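Local structure of uncharacterized protein (Leptospirillum rubarum, 3OMD) at residues A[24-27]-A[28-31]. The protein is of unknown function but belongs to the DUF5069 family and folds as a mainly helical single chain. Sequence-based numbering, arbitrary orientation.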
# COMPACT_ATOMS: atom_id res chain seq x y z
N ASP A 24 4.83 1.76 -6.74
CA ASP A 24 3.68 2.08 -5.86
C ASP A 24 3.57 0.99 -4.78
O ASP A 24 4.19 -0.08 -4.88
CB ASP A 24 2.39 1.99 -6.69
CG ASP A 24 2.23 3.12 -7.66
OD1 ASP A 24 2.93 4.16 -7.58
OD2 ASP A 24 1.34 3.00 -8.57
N HIS A 25 2.77 1.29 -3.76
CA HIS A 25 2.42 0.41 -2.64
C HIS A 25 3.56 0.10 -1.67
O HIS A 25 3.29 -0.16 -0.48
CB HIS A 25 1.77 -0.92 -3.09
CG HIS A 25 0.88 -1.50 -2.05
ND1 HIS A 25 -0.27 -0.86 -1.64
CD2 HIS A 25 1.03 -2.58 -1.23
CE1 HIS A 25 -0.81 -1.54 -0.65
NE2 HIS A 25 -0.04 -2.58 -0.38
N LEU A 26 4.81 0.10 -2.16
CA LEU A 26 5.93 -0.39 -1.30
C LEU A 26 6.07 0.43 -0.00
O LEU A 26 6.17 -0.15 1.10
CB LEU A 26 7.23 -0.42 -2.12
CG LEU A 26 8.47 -0.81 -1.30
CD1 LEU A 26 8.31 -2.16 -0.58
CD2 LEU A 26 9.70 -0.82 -2.26
N LYS A 27 6.08 1.77 -0.10
CA LYS A 27 6.18 2.56 1.17
C LYS A 27 5.00 2.24 2.09
O LYS A 27 5.18 2.11 3.30
CB LYS A 27 6.18 4.06 0.86
CG LYS A 27 7.53 4.55 0.28
CD LYS A 27 7.52 6.06 0.20
CE LYS A 27 8.85 6.57 -0.34
NZ LYS A 27 8.89 8.09 -0.35
N ARG A 28 3.79 2.17 1.51
CA ARG A 28 2.58 1.96 2.28
C ARG A 28 2.65 0.61 3.02
O ARG A 28 2.30 0.51 4.21
CB ARG A 28 1.37 1.98 1.34
CG ARG A 28 0.02 1.83 2.06
CD ARG A 28 -1.08 2.12 1.08
NE ARG A 28 -2.39 2.18 1.74
CZ ARG A 28 -2.87 3.25 2.35
NH1 ARG A 28 -2.20 4.40 2.35
NH2 ARG A 28 -4.08 3.19 2.93
N VAL A 29 3.07 -0.44 2.31
CA VAL A 29 3.13 -1.74 2.95
C VAL A 29 4.32 -1.89 3.90
O VAL A 29 4.23 -2.69 4.84
CB VAL A 29 3.03 -2.89 1.90
CG1 VAL A 29 4.34 -3.09 1.11
CG2 VAL A 29 2.60 -4.18 2.56
N ILE A 30 5.42 -1.18 3.65
CA ILE A 30 6.43 -1.06 4.72
C ILE A 30 5.78 -0.57 6.02
O ILE A 30 5.98 -1.16 7.10
CB ILE A 30 7.59 -0.16 4.28
CG1 ILE A 30 8.42 -0.89 3.20
CG2 ILE A 30 8.51 0.24 5.49
CD1 ILE A 30 9.42 0.11 2.49
N ASP A 31 5.00 0.49 5.91
CA ASP A 31 4.40 1.08 7.11
C ASP A 31 3.44 0.10 7.76
O ASP A 31 3.43 -0.05 8.98
CB ASP A 31 3.65 2.35 6.75
CG ASP A 31 4.58 3.48 6.32
OD1 ASP A 31 5.82 3.41 6.54
OD2 ASP A 31 4.08 4.47 5.73
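V29 N donates to H25 O at 2.8 Å, nearly along the C=O axis, and with this bond the helix 26-38 starts: H25 holds the N-cap position, and its carbonyl accepts the first i to i+4 bond. The next two carbonyls repeat the scheme, I30 N reaching L26 O at 2.9 Å and D31 N reaching K27 O at 3.1 Å, both donors tilted some 20° from the carbonyl plane. K27 O also takes a weak bond from R14, whose NE forms a salt bridge with D31. With CG anti to the backbone N (chi1 -154°), the H25 imidazole crosses the V29 side chain at about a right angle, its CD2 3.7 Å from V29 CB and its CE1 4.1 Å from R28 CD. Both ring nitrogens are hydrogen-bonded, ND1 with the hydroxyl of Y102 and NE2 with D51 on helix 50-58. Replacing H25 by an alanine would probably leave Y102 and D51 without their shared partner and open a gap beside V29. On another face, L26 CD1 packs 4.0 Å from I30 CD1. R28 NH1 forms a salt bridge with E141 and a hydrogen bond to R14 O; K27 NZ forms a salt bridge with D18. The chemistry thus implies a buried helix start whose polar side chains tie it both to the segment just before the helix and to remote ones.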